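Local coordinates for phosphate ABC transporter, phosphate-binding protein (Clostridium perfringens, PDB 4Q8R), which probably captures phosphate with high affinity outside the cell membrane and delivers it to an ABC-type phosphate transporter, at residues S5-S9 and P30-I34; G15-E19 and E35-I39; D101-G105 and E144-V148. One frame throughout, in Å; residues are numbered along the deposited sequence.

Interaction 1 (S5-S9 and P30-I34); sequences SVSIS and PDVSI
Ile34 fits its side chain into the notch between Val6 and Ile8, two residues that project from the same face of the neighbouring strand. Its chi2 of -59° bends the chain back, bringing the CD1 methyl alongside Val6, 3.7 Å from CB, with the two side chains side by side and pointing the same way. The other branch, CG2, lies anti to the backbone N and receives the CD1 methyl of Ile8 at 3.5 Å. Ile8 reaches this far because its own chain is extended. Val32 adds a smaller bump: its CG1 rests 4.1 Å from CG2 of Val6, the two valines meeting at a slant. Isoleucine suits position 34, since its forked side chain can meet Ile8 with one branch and Val6 with the other. Helix 219-229 covers the same ridge, with Ser220 against Val6 and Val32, and Phe224 against Ile8 and Ile34; Ala22 of helix 15-28 also touches Ile34.

The backbones run parallel, with Val6 opposite Ile34. One carbonyl, Ser33 O, takes two donors: Val6 N at 2.7 Å, almost in line with the C=O bond, and Ser5 N at 3.1 Å, from above the carbonyl plane. The small hydroxyl of serine can also fold back to a backbone N-H: Ser5 OG accepts from Ser33 N at 3.4 Å, a bond that is straight (173°) but weak. Just beyond, the CA-H of Ile34 points to Val6 O over a CA to O distance of 3.6 Å.

The chemistry is thus divided, with a polar start where Ser5 is open to solvent and an aliphatic face turned to the helices, consistent with backbone bonds fixing the register and methyl packing holding strand 34-38 against the helices.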
loop_
_atom_site.group_PDB
_atom_site.type_symbol
_atom_site.label_atom_id
_atom_site.label_comp_id
_atom_site.label_asym_id
_atom_site.label_seq_id
_atom_site.Cartn_x
_atom_site.Cartn_y
_atom_site.Cartn_z
ATOM N N SER A 5 15.455 16.182 -11.573
ATOM C CA SER A 5 15.929 17.025 -10.499
ATOM C C SER A 5 15.396 16.716 -9.123
ATOM O O SER A 5 16.115 16.972 -8.203
ATOM C CB SER A 5 15.934 18.559 -10.785
ATOM O OG SER A 5 14.747 19.199 -11.510
ATOM N N VAL A 6 14.196 16.129 -8.941
ATOM C CA VAL A 6 13.757 15.697 -7.632
ATOM C C VAL A 6 13.655 14.159 -7.605
ATOM O O VAL A 6 12.865 13.581 -8.321
ATOM C CB VAL A 6 12.392 16.287 -7.189
ATOM C CG1 VAL A 6 12.034 15.833 -5.753
ATOM C CG2 VAL A 6 12.405 17.807 -7.193
ATOM N N SER A 7 14.504 13.518 -6.813
ATOM C CA SER A 7 14.517 12.082 -6.724
ATOM C C SER A 7 13.634 11.560 -5.603
ATOM O O SER A 7 13.744 11.955 -4.443
ATOM C CB SER A 7 15.951 11.601 -6.563
ATOM O OG SER A 7 16.437 12.100 -5.347
ATOM N N ILE A 8 12.728 10.650 -5.958
ATOM C CA ILE A 8 11.809 10.076 -5.014
ATOM C C ILE A 8 11.829 8.559 -5.141
ATOM O O ILE A 8 11.790 8.045 -6.247
ATOM C CB ILE A 8 10.339 10.569 -5.289
ATOM C CG1 ILE A 8 10.279 12.102 -5.381
ATOM C CG2 ILE A 8 9.363 10.012 -4.280
ATOM C CD1 ILE A 8 8.890 12.620 -5.630
ATOM N N SER A 9 11.910 7.854 -4.039
ATOM C CA SER A 9 11.828 6.393 -4.083
ATOM C C SER A 9 11.047 5.861 -2.932
ATOM O O SER A 9 10.916 6.484 -1.873
ATOM C CB SER A 9 13.251 5.788 -4.117
ATOM O OG SER A 9 13.940 5.937 -2.913
ATOM N N PRO A 30 7.177 23.335 -15.460
ATOM C CA PRO A 30 7.773 22.574 -16.540
ATOM C C PRO A 30 9.270 22.386 -16.373
ATOM O O PRO A 30 9.810 21.459 -16.943
ATOM C CB PRO A 30 7.486 23.445 -17.792
ATOM C CG PRO A 30 6.338 24.300 -17.407
ATOM C CD PRO A 30 6.553 24.576 -15.959
ATOM N N ASP A 31 9.954 23.272 -15.639
ATOM C CA ASP A 31 11.391 23.122 -15.499
ATOM C C ASP A 31 11.771 22.216 -14.370
ATOM O O ASP A 31 12.946 22.041 -14.151
ATOM C CB ASP A 31 12.089 24.466 -15.346
ATOM C CG ASP A 31 11.956 25.361 -16.629
ATOM O OD1 ASP A 31 11.665 24.862 -17.742
ATOM O OD2 ASP A 31 12.173 26.571 -16.547
ATOM N N VAL A 32 10.819 21.609 -13.675
ATOM C CA VAL A 32 11.171 20.587 -12.707
ATOM C C VAL A 32 10.928 19.175 -13.300
ATOM O O VAL A 32 10.015 18.943 -14.088
ATOM C CB VAL A 32 10.412 20.802 -11.373
ATOM C CG1 VAL A 32 10.658 19.656 -10.394
ATOM C CG2 VAL A 32 10.826 22.120 -10.720
ATOM N N SER A 33 11.816 18.254 -12.946
ATOM C CA SER A 33 11.610 16.859 -13.266
ATOM C C SER A 33 11.593 16.040 -11.980
ATOM O O SER A 33 12.449 16.227 -11.042
ATOM C CB SER A 33 12.677 16.369 -14.237
ATOM O OG SER A 33 12.750 17.209 -15.387
ATOM N N ILE A 34 10.613 15.155 -11.928
ATOM C CA ILE A 34 10.411 14.302 -10.786
ATOM C C ILE A 34 10.776 12.888 -11.211
ATOM O O ILE A 34 10.236 12.375 -12.189
ATOM C CB ILE A 34 8.922 14.240 -10.320
ATOM C CG1 ILE A 34 8.411 15.616 -10.011
ATOM C CG2 ILE A 34 8.780 13.388 -9.087
ATOM C CD1 ILE A 34 9.156 16.334 -8.979
#

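Interaction 2 (G15-E19 and E35-I39); sequences GPVME and EINQI
Gly15 opens the helix with its CA pressed against the amide of Gln38, 3.5 Å from CD. Glycine suits this place because it has no side chain in the space that the amide uses; Gln38, extended beyond CG, can lay its amide close to the first turn. That turn is closed by Glu19 N bonding to Gly15 O at 2.9 Å. Pro16 lacks an N-H, which costs nothing in the first turn, where no helix carbonyl waits for it; it turns away from the strand, and its ring, like Gln38, touches Tyr177.

Met18 carries the apolar part. Its CG, anti to the backbone N (chi1 -162°), comes 3.8 Å from CD1 of Ile36, and the same methyl lies 3.6 Å from Met18 O. Past CG the chain bends twice and leads the sulfur end away from the strand, into the core where the side chain meets Met57, Phe224 and Ile228. A flexible thioether suits a residue that must bend from the strand into the core.

Glu19 ends the walk. Its CA is 3.7 Å from Ile36 CD1, which therefore sits over the helix backbone between two successive residues. Farther out, OE2 of Glu19 comes 3.0 Å from Gln38 NE2, but the angle is poor for a hydrogen bond, and the carboxylate and amide planes stand 67° apart.

Helix 15-19 and strand 35-38 run antiparallel, with axes 9.5 Å apart, as expected where the returning helix packs on a strand in a beta-alpha-beta crossover, here the first such unit of a periplasmic-binding-protein fold.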
loop_
_atom_site.group_PDB
_atom_site.type_symbol
_atom_site.label_atom_id
_atom_site.label_comp_id
_atom_site.label_asym_id
_atom_site.label_seq_id
_atom_site.Cartn_x
_atom_site.Cartn_y
_atom_site.Cartn_z
ATOM N N GLY A 15 3.211 4.501 -5.744
ATOM C CA GLY A 15 3.705 4.748 -7.091
ATOM C C GLY A 15 2.653 5.309 -8.083
ATOM O O GLY A 15 2.941 6.315 -8.739
ATOM N N PRO A 16 1.429 4.701 -8.161
ATOM C CA PRO A 16 0.485 5.186 -9.168
ATOM C C PRO A 16 0.132 6.654 -8.893
ATOM O O PRO A 16 0.171 7.482 -9.823
ATOM C CB PRO A 16 -0.724 4.270 -8.976
ATOM C CG PRO A 16 -0.034 2.926 -8.653
ATOM C CD PRO A 16 1.054 3.351 -7.689
ATOM N N VAL A 17 -0.147 7.000 -7.643
ATOM C CA VAL A 17 -0.512 8.410 -7.354
ATOM C C VAL A 17 0.635 9.371 -7.504
ATOM O O VAL A 17 0.462 10.495 -8.002
ATOM C CB VAL A 17 -1.241 8.568 -6.002
ATOM C CG1 VAL A 17 -0.359 8.392 -4.770
ATOM C CG2 VAL A 17 -1.960 9.929 -5.927
ATOM N N MET A 18 1.827 8.977 -7.080
ATOM C CA MET A 18 2.953 9.821 -7.281
ATOM C C MET A 18 3.248 10.108 -8.744
ATOM O O MET A 18 3.596 11.281 -9.126
ATOM C CB MET A 18 4.216 9.175 -6.623
ATOM C CG MET A 18 5.350 10.201 -6.402
ATOM S SD MET A 18 4.926 11.540 -5.238
ATOM C CE MET A 18 4.625 10.720 -3.743
ATOM N N GLU A 19 3.088 9.099 -9.624
ATOM C CA GLU A 19 3.280 9.315 -11.067
ATOM C C GLU A 19 2.201 10.324 -11.591
ATOM O O GLU A 19 2.500 11.248 -12.376
ATOM C CB GLU A 19 3.134 8.029 -11.883
ATOM C CG GLU A 19 4.199 6.943 -11.591
ATOM C CD GLU A 19 3.948 5.641 -12.367
ATOM O OE1 GLU A 19 2.980 5.554 -13.198
ATOM O OE2 GLU A 19 4.739 4.720 -12.160
ATOM N N GLU A 35 11.662 12.266 -10.450
ATOM C CA GLU A 35 12.179 10.884 -10.758
ATOM C C GLU A 35 11.617 9.946 -9.674
ATOM O O GLU A 35 11.891 10.139 -8.511
ATOM C CB GLU A 35 13.688 10.845 -10.784
ATOM C CG GLU A 35 14.288 11.689 -11.913
ATOM C CD GLU A 35 15.771 12.075 -11.737
ATOM O OE1 GLU A 35 16.293 12.768 -12.627
ATOM O OE2 GLU A 35 16.419 11.704 -10.744
ATOM N N ILE A 36 10.837 8.924 -10.052
ATOM C CA ILE A 36 10.161 8.067 -9.131
ATOM C C ILE A 36 10.635 6.630 -9.331
ATOM O O ILE A 36 10.505 6.097 -10.441
ATOM C CB ILE A 36 8.617 8.083 -9.328
ATOM C CG1 ILE A 36 8.096 9.524 -9.177
ATOM C CG2 ILE A 36 7.889 7.175 -8.356
ATOM C CD1 ILE A 36 6.782 9.777 -9.857
ATOM N N ASN A 37 11.180 6.006 -8.277
ATOM C CA ASN A 37 11.606 4.602 -8.310
ATOM C C ASN A 37 10.858 3.808 -7.253
ATOM O O ASN A 37 10.902 4.125 -6.067
ATOM C CB ASN A 37 13.089 4.605 -8.007
ATOM C CG ASN A 37 13.722 3.287 -8.289
ATOM O OD1 ASN A 37 13.152 2.419 -8.985
ATOM N ND2 ASN A 37 14.903 3.091 -7.711
ATOM N N GLN A 38 10.085 2.824 -7.673
ATOM C CA GLN A 38 9.223 2.081 -6.829
ATOM C C GLN A 38 9.961 0.816 -6.357
ATOM O O GLN A 38 10.199 -0.112 -7.138
ATOM C CB GLN A 38 7.974 1.630 -7.574
ATOM C CG GLN A 38 7.135 2.829 -7.969
ATOM C CD GLN A 38 5.890 2.464 -8.683
ATOM O OE1 GLN A 38 5.118 1.659 -8.160
ATOM N NE2 GLN A 38 5.632 3.090 -9.819
ATOM N N ILE A 39 10.322 0.827 -5.095
ATOM C CA ILE A 39 11.200 -0.189 -4.502
ATOM C C ILE A 39 10.695 -0.706 -3.162
ATOM O O ILE A 39 11.381 -1.492 -2.492
ATOM C CB ILE A 39 12.642 0.393 -4.374
ATOM C CG1 ILE A 39 12.684 1.633 -3.478
ATOM C CG2 ILE A 39 13.249 0.592 -5.711
ATOM C CD1 ILE A 39 14.068 2.222 -3.289
#

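Interaction 3 (D101-G105 and E144-V148); sequences DIYTG and EELTV
Tyr103 O, at the end of helix 96-103, accepts a straight hydrogen bond from Thr147 N at 2.8 Å, just where the helix closes in a Schellman motif. Gly105, with its positive phi of 83°, suits that turn, and its N bonds back to Ile102 O. The backbones pass close enough for Thr104 CA to lie 3.3 Å from Glu145 O, a CA-H...O contact, and a water donates to both Thr104 O and Glu145 O, joining the helix end to the loop before strand 151-153.

Among the side chains, Leu146 reaches back with its CD1 to the ring edge of Tyr103, 3.8 Å from CD2. The ring is held beyond the contact as well: its OH bonds to Val123 O, and Phe135 meets it edge-to-face. Thr104 and Glu145 lie side by side, CG2 to CB 4.0 Å, while their polar ends turn to Lys100 O and Lys142 N. Thr147 places OG1 anti to its backbone N (chi1 177°), where it bonds to Asn149 N; the same rotation leaves the CG2 methyl 3.5 Å from Tyr103 O.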
loop_
_atom_site.group_PDB
_atom_site.type_symbol
_atom_site.label_atom_id
_atom_site.label_comp_id
_atom_site.label_asym_id
_atom_site.label_seq_id
_atom_site.Cartn_x
_atom_site.Cartn_y
_atom_site.Cartn_z
ATOM N N ASP A 101 -6.214 -16.265 10.585
ATOM C CA ASP A 101 -6.143 -17.734 10.483
ATOM C C ASP A 101 -5.629 -18.217 9.157
ATOM O O ASP A 101 -4.860 -19.188 9.102
ATOM C CB ASP A 101 -7.530 -18.337 10.711
ATOM C CG ASP A 101 -7.986 -18.276 12.135
ATOM O OD1 ASP A 101 -7.219 -17.879 13.072
ATOM O OD2 ASP A 101 -9.133 -18.696 12.371
ATOM N N ILE A 102 -5.996 -17.569 8.056
ATOM C CA ILE A 102 -5.421 -17.880 6.777
ATOM C C ILE A 102 -3.925 -17.592 6.724
ATOM O O ILE A 102 -3.111 -18.443 6.306
ATOM C CB ILE A 102 -6.124 -17.070 5.637
ATOM C CG1 ILE A 102 -7.633 -17.478 5.550
ATOM C CG2 ILE A 102 -5.469 -17.274 4.292
ATOM C CD1 ILE A 102 -8.396 -16.430 4.789
ATOM N N TYR A 103 -3.536 -16.409 7.138
ATOM C CA TYR A 103 -2.131 -15.982 6.990
ATOM C C TYR A 103 -1.195 -16.703 7.959
ATOM O O TYR A 103 -0.005 -16.782 7.695
ATOM C CB TYR A 103 -2.010 -14.459 7.031
ATOM C CG TYR A 103 -2.168 -13.912 5.653
ATOM C CD1 TYR A 103 -3.477 -13.696 5.115
ATOM C CD2 TYR A 103 -1.117 -13.617 4.854
ATOM C CE1 TYR A 103 -3.607 -13.324 3.822
ATOM C CE2 TYR A 103 -1.243 -13.214 3.553
ATOM C CZ TYR A 103 -2.519 -13.094 3.018
ATOM O OH TYR A 103 -2.699 -12.713 1.713
ATOM N N THR A 104 -1.703 -17.258 9.028
ATOM C CA THR A 104 -0.851 -18.006 9.950
ATOM C C THR A 104 -0.915 -19.488 9.670
ATOM O O THR A 104 -0.344 -20.280 10.425
ATOM C CB THR A 104 -1.238 -17.731 11.427
ATOM O OG1 THR A 104 -2.589 -18.138 11.679
ATOM C CG2 THR A 104 -1.056 -16.248 11.801
ATOM N N GLY A 105 -1.686 -19.902 8.672
ATOM C CA GLY A 105 -1.749 -21.300 8.264
ATOM C C GLY A 105 -2.690 -22.166 9.090
ATOM O O GLY A 105 -2.664 -23.398 8.991
ATOM N N GLU A 144 6.920 -13.749 12.274
ATOM C CA GLU A 144 7.267 -15.134 12.749
ATOM C C GLU A 144 6.151 -16.090 12.550
ATOM O O GLU A 144 6.392 -17.265 12.344
ATOM C CB GLU A 144 7.677 -15.155 14.238
ATOM C CG GLU A 144 9.010 -14.488 14.472
ATOM C CD GLU A 144 9.085 -12.916 14.522
ATOM O OE1 GLU A 144 8.125 -12.045 14.177
ATOM O OE2 GLU A 144 10.225 -12.586 14.914
ATOM N N GLU A 145 4.929 -15.551 12.539
ATOM C CA GLU A 145 3.725 -16.330 12.423
ATOM C C GLU A 145 3.195 -16.548 11.015
ATOM O O GLU A 145 2.255 -17.330 10.817
ATOM C CB GLU A 145 2.670 -15.745 13.304
ATOM C CG GLU A 145 3.053 -15.687 14.769
ATOM C CD GLU A 145 2.008 -14.992 15.597
ATOM O OE1 GLU A 145 1.769 -13.824 15.378
ATOM O OE2 GLU A 145 1.391 -15.601 16.472
ATOM N N LEU A 146 3.725 -15.831 10.049
ATOM C CA LEU A 146 3.280 -15.995 8.682
ATOM C C LEU A 146 3.511 -17.462 8.238
ATOM O O LEU A 146 4.623 -18.008 8.416
ATOM C CB LEU A 146 4.012 -15.090 7.779
ATOM C CG LEU A 146 3.795 -15.175 6.289
ATOM C CD1 LEU A 146 2.356 -14.804 5.969
ATOM C CD2 LEU A 146 4.766 -14.247 5.585
ATOM N N THR A 147 2.509 -18.103 7.669
ATOM C CA THR A 147 2.689 -19.439 7.172
ATOM C C THR A 147 3.883 -19.634 6.245
ATOM O O THR A 147 4.137 -18.814 5.328
ATOM C CB THR A 147 1.424 -20.032 6.471
ATOM O OG1 THR A 147 1.754 -21.330 5.973
ATOM C CG2 THR A 147 0.929 -19.144 5.335
ATOM N N VAL A 148 4.597 -20.750 6.504
ATOM C CA VAL A 148 5.750 -21.092 5.716
ATOM C C VAL A 148 5.351 -21.407 4.293
ATOM O O VAL A 148 6.189 -21.413 3.361
ATOM C CB VAL A 148 6.604 -22.316 6.358
ATOM C CG1 VAL A 148 6.883 -22.071 7.845
ATOM C CG2 VAL A 148 5.856 -23.599 6.210
HETATM O O HOH W 1 2.031 -19.747 11.832
#

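Overall arrangement
Interaction 1 pairs the two strands of a beta-alpha-beta unit, and interaction 2 packs the helix of that unit on its second strand; their centres are 11 Å apart. Strand 6-10 pairs with strand 34-38 from one contact into the next: Val6 O meets Glu35 N at 2.8 Å, and Ile8 N meets Glu35 O at 2.7 Å, both probable hydrogen bonds. Interaction 3 lies across the chain's centre, about 40 Å from interaction 1 and 30 Å from interaction 2, centre to centre, and touches neither. A bound zinc ion lies about 8 Å from the side chain of Pro16 in interaction 2. Separately, Asp61 with Glu73, and Glu231 with Asp235, form zinc sites of the chain.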